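Local structure of dihydrolipoyl dehydrogenase (Elizabethkingia anophelis NUHP1, 6UZI) at residues 73-77 and 78-82; 133-136 and 137-141; 199-203 and 204-208; 228-231 and 232-236. The protein probably catalyses the NAD(+)-dependent reoxidation of protein-bound dihydrolipoyl groups to lipoyl groups, using one FAD per subunit. One frame throughout, in Å; residues are numbered along the deposited sequence.

Contact 1: 73-77 and 78-82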
loop_
_atom_site.group_PDB
_atom_site.type_symbol
_atom_site.label_atom_id
_atom_site.label_comp_id
_atom_site.label_asym_id
_atom_site.label_seq_id
_atom_site.Cartn_x
_atom_site.Cartn_y
_atom_site.Cartn_z
ATOM N N HIS A 73 -8.349 -4.150 21.299
ATOM C CA HIS A 73 -7.123 -4.835 21.678
ATOM C C HIS A 73 -5.869 -3.981 21.685
ATOM O O HIS A 73 -4.902 -4.367 22.354
ATOM C CB HIS A 73 -6.876 -6.031 20.747
ATOM C CG HIS A 73 -7.859 -7.142 20.933
ATOM N ND1 HIS A 73 -8.299 -7.927 19.891
ATOM C CD2 HIS A 73 -8.491 -7.597 22.041
ATOM C CE1 HIS A 73 -9.163 -8.815 20.347
ATOM N NE2 HIS A 73 -9.297 -8.636 21.649
ATOM N N THR A 74 -5.844 -2.841 20.988
ATOM C CA THR A 74 -4.615 -2.066 20.867
ATOM C C THR A 74 -4.725 -0.624 21.341
ATOM O O THR A 74 -3.685 0.031 21.491
ATOM C CB THR A 74 -4.119 -2.053 19.413
ATOM O OG1 THR A 74 -5.064 -1.363 18.591
ATOM C CG2 THR A 74 -3.957 -3.463 18.890
ATOM N N PHE A 75 -5.935 -0.106 21.571
ATOM C CA PHE A 75 -6.077 1.313 21.888
ATOM C C PHE A 75 -5.367 1.684 23.187
ATOM O O PHE A 75 -4.770 2.762 23.285
ATOM C CB PHE A 75 -7.554 1.698 21.956
ATOM C CG PHE A 75 -8.114 2.184 20.650
ATOM C CD1 PHE A 75 -7.459 1.922 19.457
ATOM C CD2 PHE A 75 -9.289 2.920 20.617
ATOM C CE1 PHE A 75 -7.978 2.374 18.254
ATOM C CE2 PHE A 75 -9.810 3.374 19.423
ATOM C CZ PHE A 75 -9.154 3.103 18.238
ATOM N N ALA A 76 -5.419 0.809 24.195
ATOM C CA ALA A 76 -4.732 1.098 25.450
ATOM C C ALA A 76 -3.230 1.231 25.237
ATOM O O ALA A 76 -2.601 2.161 25.755
ATOM C CB ALA A 76 -5.029 0.009 26.478
ATOM N N THR A 77 -2.640 0.315 24.463
ATOM C CA THR A 77 -1.224 0.412 24.135
ATOM C C THR A 77 -0.940 1.675 23.333
ATOM O O THR A 77 0.090 2.334 23.533
ATOM C CB THR A 77 -0.784 -0.837 23.361
ATOM O OG1 THR A 77 -1.098 -2.010 24.118
ATOM C CG2 THR A 77 0.707 -0.818 23.092
ATOM N N HIS A 78 -1.854 2.039 22.430
ATOM C CA HIS A 78 -1.701 3.253 21.641
ATOM C C HIS A 78 -1.900 4.516 22.465
ATOM O O HIS A 78 -1.694 5.611 21.936
ATOM C CB HIS A 78 -2.677 3.254 20.458
ATOM C CG HIS A 78 -2.132 2.611 19.218
ATOM N ND1 HIS A 78 -0.954 3.016 18.624
ATOM C CD2 HIS A 78 -2.609 1.601 18.453
ATOM C CE1 HIS A 78 -0.726 2.275 17.555
ATOM N NE2 HIS A 78 -1.719 1.415 17.423
ATOM N N GLY A 79 -2.309 4.397 23.727
ATOM C CA GLY A 79 -2.535 5.578 24.530
ATOM C C GLY A 79 -3.889 6.209 24.352
ATOM O O GLY A 79 -4.042 7.403 24.620
ATOM N N ILE A 80 -4.875 5.446 23.887
ATOM C CA ILE A 80 -6.238 5.923 23.702
ATOM C C ILE A 80 -7.112 5.296 24.778
ATOM O O ILE A 80 -7.239 4.067 24.851
ATOM C CB ILE A 80 -6.771 5.589 22.303
ATOM C CG1 ILE A 80 -5.897 6.246 21.241
ATOM C CG2 ILE A 80 -8.227 6.019 22.173
ATOM C CD1 ILE A 80 -6.198 5.784 19.841
ATOM N N LEU A 81 -7.733 6.139 25.594
ATOM C CA LEU A 81 -8.540 5.690 26.718
ATOM C C LEU A 81 -9.998 5.670 26.278
ATOM O O LEU A 81 -10.593 6.723 26.029
ATOM C CB LEU A 81 -8.334 6.599 27.927
ATOM C CG LEU A 81 -6.873 6.741 28.372
ATOM C CD1 LEU A 81 -6.714 7.844 29.414
ATOM C CD2 LEU A 81 -6.327 5.412 28.883
ATOM N N ILE A 82 -10.565 4.463 26.171
ATOM C CA ILE A 82 -11.980 4.260 25.882
ATOM C C ILE A 82 -12.478 3.123 26.758
ATOM O O ILE A 82 -11.696 2.370 27.343
ATOM C CB ILE A 82 -12.264 3.924 24.398
ATOM C CG1 ILE A 82 -11.454 2.699 23.964
ATOM C CG2 ILE A 82 -11.983 5.119 23.502
ATOM C CD1 ILE A 82 -12.008 2.006 22.751
#
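F75 O accepts the backbone amide of I80, 2.8 Å from I80 N. H78 N binds T74 O at 2.9 Å. G79 N binds A76 O at 3.0 Å. A76 to G79 is a type I beta turn, and G79 leaves it with a positive phi that suits a glycine. The bend follows helix 55-73 and leads into strand 80-81.

The F75 ring packs on I80 and I82. I80 CG1 is anti to the carbonyl carbon (chi1 -60°), and CD1 extends from it over the centre of one ring face, 4.0 Å from the F75 centroid, as a CH-pi contact. I80 CG2 lies 3.6 Å from F75 CD2. I82 CD1 comes obliquely to that same F75 CD2, also at 3.6 Å. H78 runs alongside T74, with H78 CD2 3.9 Å from T74 OG1.

T74 OG1 is bonded to N70 O, and H78 ND1 to S64 OG of the second subunit. L81 pairs antiparallel with a strand of that subunit. The chemistry divides the bend: backbone amides satisfy T74 O, F75 O and A76 O, Q91 NE2 of the second subunit bonds T77 O, two isoleucines pack on F75, and the H78 ring serves the dimer interface.

Contact 2: 133-136 and 137-141; sequences VTKA and DGSSE
Strands 130-134 and 140-145 form a beta hairpin here, with V133 and E141 as an antiparallel hydrogen-bonded pair and T134 and S140 as the non-hydrogen-bonded pair next to it. V133 N reaches E141 O at 2.8 Å, and E141 N returns to V133 O at 3.1 Å. K135 N to S139 O, 2.9 Å, closes the end. The connection is a type I turn from K135 to G138 with a G1 bulge at G138, whose positive phi suits glycine. T134 packs by its methyl. CG2 is anti to the backbone N (chi1 -50° for OG1), which brings it 3.5 Å from S139 O. On the other side of the hairpin from T134, K135 stretches out from the turn, and its CB lies 3.5 Å from D137 OD1.

D137 OD1 takes two bonds from one residue: S139 N at 3.1 Å, an Asx turn, and S139 OG at 2.8 Å. Both donors come from the same face of the carboxylate. The hydroxyl is on the syn side, 25° out of the plane; the amide is further above it, 54°. T134 also bonds through its backbone to V122 on the next strand. The implication is a turn at the protein surface fixed largely by its own polar atoms, with one carboxylate oxygen holding the bulge.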
loop_
_atom_site.group_PDB
_atom_site.type_symbol
_atom_site.label_atom_id
_atom_site.label_comp_id
_atom_site.label_asym_id
_atom_site.label_seq_id
_atom_site.Cartn_x
_atom_site.Cartn_y
_atom_site.Cartn_z
ATOM N N VAL A 133 -35.022 -9.718 -24.387
ATOM C CA VAL A 133 -34.838 -9.064 -23.095
ATOM C C VAL A 133 -36.182 -9.069 -22.379
ATOM O O VAL A 133 -37.099 -8.324 -22.754
ATOM C CB VAL A 133 -34.295 -7.633 -23.240
ATOM C CG1 VAL A 133 -34.073 -7.001 -21.869
ATOM C CG2 VAL A 133 -33.013 -7.625 -24.064
ATOM N N THR A 134 -36.301 -9.893 -21.343
ATOM C CA THR A 134 -37.544 -10.042 -20.600
ATOM C C THR A 134 -37.490 -9.205 -19.326
ATOM O O THR A 134 -36.621 -9.419 -18.476
ATOM C CB THR A 134 -37.806 -11.509 -20.266
ATOM O OG1 THR A 134 -37.659 -12.301 -21.450
ATOM C CG2 THR A 134 -39.209 -11.677 -19.738
ATOM N N LYS A 135 -38.427 -8.270 -19.192
ATOM C CA LYS A 135 -38.509 -7.422 -18.014
ATOM C C LYS A 135 -39.148 -8.184 -16.853
ATOM O O LYS A 135 -39.592 -9.327 -16.992
ATOM C CB LYS A 135 -39.303 -6.154 -18.331
ATOM C CG LYS A 135 -38.611 -5.180 -19.273
ATOM C CD LYS A 135 -39.543 -4.039 -19.647
ATOM C CE LYS A 135 -38.845 -2.995 -20.504
ATOM N NZ LYS A 135 -39.815 -1.978 -21.016
ATOM N N ALA A 136 -39.245 -7.514 -15.701
ATOM C CA ALA A 136 -39.772 -8.156 -14.500
ATOM C C ALA A 136 -41.237 -8.543 -14.668
ATOM O O ALA A 136 -41.657 -9.615 -14.218
ATOM C CB ALA A 136 -39.590 -7.240 -13.290
ATOM N N ASP A 137 -42.031 -7.685 -15.312
ATOM C CA ASP A 137 -43.453 -7.965 -15.489
ATOM C C ASP A 137 -43.719 -9.122 -16.447
ATOM O O ASP A 137 -44.883 -9.507 -16.612
ATOM C CB ASP A 137 -44.187 -6.710 -15.974
ATOM C CG ASP A 137 -43.622 -6.158 -17.274
ATOM O OD1 ASP A 137 -42.692 -6.764 -17.842
ATOM O OD2 ASP A 137 -44.111 -5.107 -17.731
ATOM N N GLY A 138 -42.698 -9.624 -17.140
ATOM C CA GLY A 138 -42.844 -10.757 -18.031
ATOM C C GLY A 138 -42.845 -10.401 -19.501
ATOM O O GLY A 138 -42.728 -11.308 -20.339
ATOM N N SER A 139 -43.007 -9.117 -19.837
ATOM C CA SER A 139 -42.981 -8.655 -21.217
ATOM C C SER A 139 -41.571 -8.769 -21.784
ATOM O O SER A 139 -40.576 -8.789 -21.055
ATOM C CB SER A 139 -43.472 -7.209 -21.321
ATOM O OG SER A 139 -42.661 -6.324 -20.569
ATOM N N SER A 140 -41.489 -8.841 -23.106
ATOM C CA SER A 140 -40.210 -9.056 -23.754
ATOM C C SER A 140 -40.077 -8.118 -24.941
ATOM O O SER A 140 -41.069 -7.654 -25.507
ATOM C CB SER A 140 -40.037 -10.506 -24.210
ATOM O OG SER A 140 -41.009 -10.847 -25.176
ATOM N N GLU A 141 -38.826 -7.822 -25.279
ATOM C CA GLU A 141 -38.442 -7.089 -26.476
ATOM C C GLU A 141 -37.238 -7.804 -27.071
ATOM O O GLU A 141 -36.418 -8.355 -26.332
ATOM C CB GLU A 141 -38.117 -5.620 -26.135
ATOM C CG GLU A 141 -37.478 -4.785 -27.239
ATOM C CD GLU A 141 -36.638 -3.625 -26.691
ATOM O OE1 GLU A 141 -36.398 -3.576 -25.462
ATOM O OE2 GLU A 141 -36.210 -2.765 -27.493
#

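Contact 3: 199-203 and 204-208; sequences SVYLR and LGSDV
L204 is the main bump of this helix end, and it folds back into the hollow between V200 and Y201. Its CG rests against V200 O at 3.3 Å. Its CD1 goes further and meets the Y201 ring obliquely, 4.1 Å from Y201 CD2. The tyrosine is also covered from its own helix, because V200 CG1 stands over the centre of one ring face. L204 CG is anti to the carbonyl carbon (chi1 -62°), which lays the side chain back along the last turn.

S206 fills a second notch. Its OG is 3.6 Å from Y201 CB. V208 is a third bump: its CG2 sits against the start of L202, touching L202 N and L202 CB, both at 3.8 Å. L202 CD1 comes 3.8 Å from S206 O. The chain turns sharply enough for this through a Schellman motif. S206 N bonds Y201 O at 2.9 Å, G205 N bonds L202 O at 3.3 Å, and G205 takes the positive phi.

The polar ends are hydrogen-bonded to other parts of the chain: S206 OG to P182 O, Y201 OH to A175 O, R203 NH1 to S65 OG. Helix 55-73 packs on L204 through S65 and F68. Helix 192-203 and strand 207-211 belong to a Rossmann-type beta-alpha-beta unit, consistent with the predicted NAD(+) site, and the strand lies between strands 184-188 and 239-241 of the parallel sheet.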
loop_
_atom_site.group_PDB
_atom_site.type_symbol
_atom_site.label_atom_id
_atom_site.label_comp_id
_atom_site.label_asym_id
_atom_site.label_seq_id
_atom_site.Cartn_x
_atom_site.Cartn_y
_atom_site.Cartn_z
ATOM N N SER A 199 -13.168 -13.562 9.160
ATOM C CA SER A 199 -12.369 -12.537 9.827
ATOM C C SER A 199 -13.237 -11.387 10.310
ATOM O O SER A 199 -13.014 -10.847 11.398
ATOM C CB SER A 199 -11.274 -12.011 8.903
ATOM O OG SER A 199 -10.410 -13.044 8.487
ATOM N N VAL A 200 -14.224 -10.985 9.506
ATOM C CA VAL A 200 -15.117 -9.897 9.900
ATOM C C VAL A 200 -15.746 -10.199 11.253
ATOM O O VAL A 200 -15.611 -9.432 12.214
ATOM C CB VAL A 200 -16.193 -9.665 8.824
ATOM C CG1 VAL A 200 -17.313 -8.799 9.370
ATOM C CG2 VAL A 200 -15.583 -9.035 7.586
ATOM N N TYR A 201 -16.400 -11.355 11.362
ATOM C CA TYR A 201 -17.164 -11.627 12.570
ATOM C C TYR A 201 -16.282 -12.122 13.714
ATOM O O TYR A 201 -16.618 -11.900 14.883
ATOM C CB TYR A 201 -18.295 -12.610 12.252
ATOM C CG TYR A 201 -19.345 -11.995 11.346
ATOM C CD1 TYR A 201 -19.442 -12.357 10.002
ATOM C CD2 TYR A 201 -20.213 -11.028 11.824
ATOM C CE1 TYR A 201 -20.388 -11.782 9.167
ATOM C CE2 TYR A 201 -21.164 -10.447 10.998
ATOM C CZ TYR A 201 -21.244 -10.830 9.676
ATOM O OH TYR A 201 -22.188 -10.253 8.870
ATOM N N LEU A 202 -15.141 -12.749 13.411
ATOM C CA LEU A 202 -14.174 -13.053 14.462
ATOM C C LEU A 202 -13.789 -11.785 15.206
ATOM O O LEU A 202 -13.779 -11.748 16.441
ATOM C CB LEU A 202 -12.935 -13.724 13.872
ATOM C CG LEU A 202 -11.826 -14.019 14.887
ATOM C CD1 LEU A 202 -12.151 -15.236 15.722
ATOM C CD2 LEU A 202 -10.509 -14.227 14.172
ATOM N N ARG A 203 -13.501 -10.723 14.460
ATOM C CA ARG A 203 -13.159 -9.447 15.074
ATOM C C ARG A 203 -14.316 -8.900 15.901
ATOM O O ARG A 203 -14.102 -8.322 16.972
ATOM C CB ARG A 203 -12.757 -8.447 13.984
ATOM C CG ARG A 203 -11.621 -8.910 13.076
ATOM C CD ARG A 203 -11.493 -8.024 11.851
ATOM N NE ARG A 203 -10.463 -8.475 10.914
ATOM C CZ ARG A 203 -10.273 -7.958 9.698
ATOM N NH1 ARG A 203 -11.041 -6.966 9.264
ATOM N NH2 ARG A 203 -9.296 -8.412 8.921
ATOM N N LEU A 204 -15.553 -9.086 15.430
ATOM C CA LEU A 204 -16.725 -8.530 16.104
ATOM C C LEU A 204 -17.187 -9.343 17.311
ATOM O O LEU A 204 -18.231 -9.018 17.885
ATOM C CB LEU A 204 -17.885 -8.393 15.120
ATOM C CG LEU A 204 -17.720 -7.471 13.913
ATOM C CD1 LEU A 204 -19.060 -7.323 13.202
ATOM C CD2 LEU A 204 -17.156 -6.107 14.309
ATOM N N GLY A 205 -16.463 -10.387 17.705
ATOM C CA GLY A 205 -16.789 -11.143 18.899
ATOM C C GLY A 205 -17.191 -12.582 18.662
ATOM O O GLY A 205 -17.320 -13.333 19.640
ATOM N N SER A 206 -17.427 -13.000 17.421
ATOM C CA SER A 206 -17.876 -14.359 17.158
ATOM C C SER A 206 -16.757 -15.363 17.392
ATOM O O SER A 206 -15.570 -15.053 17.259
ATOM C CB SER A 206 -18.366 -14.512 15.710
ATOM O OG SER A 206 -19.548 -13.777 15.463
ATOM N N ASP A 207 -17.155 -16.579 17.757
ATOM C CA ASP A 207 -16.294 -17.737 17.589
ATOM C C ASP A 207 -16.442 -18.213 16.153
ATOM O O ASP A 207 -17.561 -18.305 15.643
ATOM C CB ASP A 207 -16.682 -18.854 18.557
ATOM C CG ASP A 207 -16.026 -18.711 19.909
ATOM O OD1 ASP A 207 -15.010 -17.990 20.012
ATOM O OD2 ASP A 207 -16.532 -19.326 20.874
ATOM N N VAL A 208 -15.325 -18.481 15.484
ATOM C CA VAL A 208 -15.349 -18.891 14.085
ATOM C C VAL A 208 -14.565 -20.185 13.937
ATOM O O VAL A 208 -13.381 -20.243 14.294
ATOM C CB VAL A 208 -14.778 -17.815 13.148
ATOM C CG1 VAL A 208 -14.904 -18.275 11.711
ATOM C CG2 VAL A 208 -15.489 -16.485 13.365
#

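Contact 4: 228-231 and 232-236; sequences ELQK and TLKKQ
The flat amide of Q230 meets K234 with its NE2 end, and the lysine CE lies beside it, 3.2 Å from Q230 NE2. The two side chains run side by side and point the same way. The nearby K234 NZ is a second donor, so it makes no bond to Q230 NE2. Both residues belong to helix 223-236, which links strands 207-211 and 239-241 in a beta-alpha-beta unit. The second flat group, the amide of Q236, has T232 OG1 close to its plane; Q236 NE2 gives this oxygen a hydrogen bond.

Regular helical bonds join the two halves. L233 N to L229 O is 2.9 Å. T232 N to E228 O and K234 N to Q230 O are both 3.0 Å.

L229 and L233, both buried, pack against each other, crossing at a slant. L233 CD1 lies 3.7 Å from L229 CG, and L229 CD1 is 3.8 Å from the same methyl. L229 CG is anti to the backbone N (chi1 -176°), which carries its end toward L233. Both leucines also pack on L195 of helix 192-203, a residue predicted to bind NAD(+). F240 of strand 239-241 packs on Q230, L233 and K234.

D402, from a distant part of the chain, grips the helix twice. Its OD1 pairs with K235 NZ as a salt bridge, and its OD2 bonds T232 OG1. That hydroxyl oxygen therefore has two partners, D402 OD2 and Q236 NE2, the latter at 3.1 Å.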
loop_
_atom_site.group_PDB
_atom_site.type_symbol
_atom_site.label_atom_id
_atom_site.label_comp_id
_atom_site.label_asym_id
_atom_site.label_seq_id
_atom_site.Cartn_x
_atom_site.Cartn_y
_atom_site.Cartn_z
ATOM N N GLU A 228 1.477 -19.403 6.421
ATOM C CA GLU A 228 1.483 -18.162 7.193
ATOM C C GLU A 228 0.075 -17.634 7.461
ATOM O O GLU A 228 -0.177 -17.057 8.525
ATOM C CB GLU A 228 2.328 -17.116 6.479
ATOM C CG GLU A 228 3.790 -17.478 6.476
ATOM C CD GLU A 228 4.417 -17.323 7.848
ATOM O OE1 GLU A 228 3.988 -16.420 8.598
ATOM O OE2 GLU A 228 5.328 -18.108 8.184
ATOM N N LEU A 229 -0.854 -17.800 6.515
ATOM C CA LEU A 229 -2.208 -17.310 6.755
ATOM C C LEU A 229 -2.892 -18.104 7.859
ATOM O O LEU A 229 -3.495 -17.522 8.767
ATOM C CB LEU A 229 -3.045 -17.361 5.475
ATOM C CG LEU A 229 -4.459 -16.766 5.593
ATOM C CD1 LEU A 229 -4.415 -15.315 6.074
ATOM C CD2 LEU A 229 -5.219 -16.868 4.281
ATOM N N GLN A 230 -2.769 -19.430 7.832
ATOM C CA GLN A 230 -3.365 -20.218 8.904
ATOM C C GLN A 230 -2.717 -19.887 10.239
ATOM O O GLN A 230 -3.399 -19.826 11.266
ATOM C CB GLN A 230 -3.267 -21.712 8.602
ATOM C CG GLN A 230 -4.092 -22.572 9.559
ATOM C CD GLN A 230 -3.868 -24.062 9.370
ATOM O OE1 GLN A 230 -3.329 -24.500 8.354
ATOM N NE2 GLN A 230 -4.294 -24.850 10.349
ATOM N N LYS A 231 -1.401 -19.649 10.235
ATOM C CA LYS A 231 -0.690 -19.298 11.464
ATOM C C LYS A 231 -1.210 -17.994 12.075
ATOM O O LYS A 231 -1.422 -17.912 13.291
ATOM C CB LYS A 231 0.807 -19.192 11.172
ATOM C CG LYS A 231 1.672 -18.842 12.360
ATOM C CD LYS A 231 3.129 -18.746 11.933
ATOM C CE LYS A 231 3.873 -17.718 12.773
ATOM N NZ LYS A 231 5.318 -17.575 12.415
ATOM N N THR A 232 -1.461 -16.976 11.246
ATOM C CA THR A 232 -1.885 -15.689 11.789
ATOM C C THR A 232 -3.368 -15.704 12.131
ATOM O O THR A 232 -3.786 -15.097 13.122
ATOM C CB THR A 232 -1.543 -14.545 10.806
ATOM O OG1 THR A 232 -1.975 -13.286 11.345
ATOM C CG2 THR A 232 -2.202 -14.741 9.446
ATOM N N LEU A 233 -4.179 -16.392 11.331
ATOM C CA LEU A 233 -5.603 -16.462 11.634
ATOM C C LEU A 233 -5.863 -17.243 12.921
ATOM O O LEU A 233 -6.737 -16.866 13.712
ATOM C CB LEU A 233 -6.346 -17.063 10.440
ATOM C CG LEU A 233 -6.493 -16.131 9.230
ATOM C CD1 LEU A 233 -7.228 -16.811 8.081
ATOM C CD2 LEU A 233 -7.191 -14.834 9.614
ATOM N N LYS A 234 -5.089 -18.308 13.172
ATOM C CA LYS A 234 -5.189 -18.990 14.461
ATOM C C LYS A 234 -4.825 -18.047 15.594
ATOM O O LYS A 234 -5.488 -18.029 16.636
ATOM C CB LYS A 234 -4.274 -20.229 14.528
ATOM C CG LYS A 234 -4.711 -21.500 13.760
ATOM C CD LYS A 234 -3.878 -22.722 14.235
ATOM C CE LYS A 234 -4.057 -23.971 13.365
ATOM N NZ LYS A 234 -5.312 -24.702 13.635
ATOM N N LYS A 235 -3.780 -17.245 15.395
ATOM C CA LYS A 235 -3.365 -16.290 16.408
ATOM C C LYS A 235 -4.466 -15.290 16.697
ATOM O O LYS A 235 -4.571 -14.799 17.823
ATOM C CB LYS A 235 -2.080 -15.588 15.956
ATOM C CG LYS A 235 -1.427 -14.683 16.990
ATOM C CD LYS A 235 -0.150 -14.075 16.417
ATOM C CE LYS A 235 -0.347 -12.648 15.945
ATOM N NZ LYS A 235 0.919 -11.872 16.109
ATOM N N GLN A 236 -5.318 -15.012 15.714
ATOM C CA GLN A 236 -6.425 -14.081 15.876
ATOM C C GLN A 236 -7.655 -14.723 16.497
ATOM O O GLN A 236 -8.597 -14.002 16.844
ATOM C CB GLN A 236 -6.793 -13.491 14.518
ATOM C CG GLN A 236 -5.658 -12.713 13.894
ATOM C CD GLN A 236 -5.943 -12.295 12.477
ATOM O OE1 GLN A 236 -7.090 -12.052 12.100
ATOM N NE2 GLN A 236 -4.894 -12.249 11.661
#

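The four contacts come in order along the chain, each closing before the next opens. Contacts 3 and 4 are neighbours, with centres about 14 Å apart. They touch through L202 CD2 and Q236 O, 3.3 Å apart, and strand 207-211 is shared by their successive beta-alpha-beta units in the probable NAD(+)-binding sheet. Contact 1 follows helix 55-73, which packs on contact 3. Its centre is about 20 Å from that of contact 3 and about 23 Å from that of contact 4, without touching either, and it lies at the dimer interface. Contact 2 is remote, about 57 Å from contact 1 between centres. Its hairpin belongs to a separate mixed sheet, with the V133 side chain about 7 Å from the bound FAD.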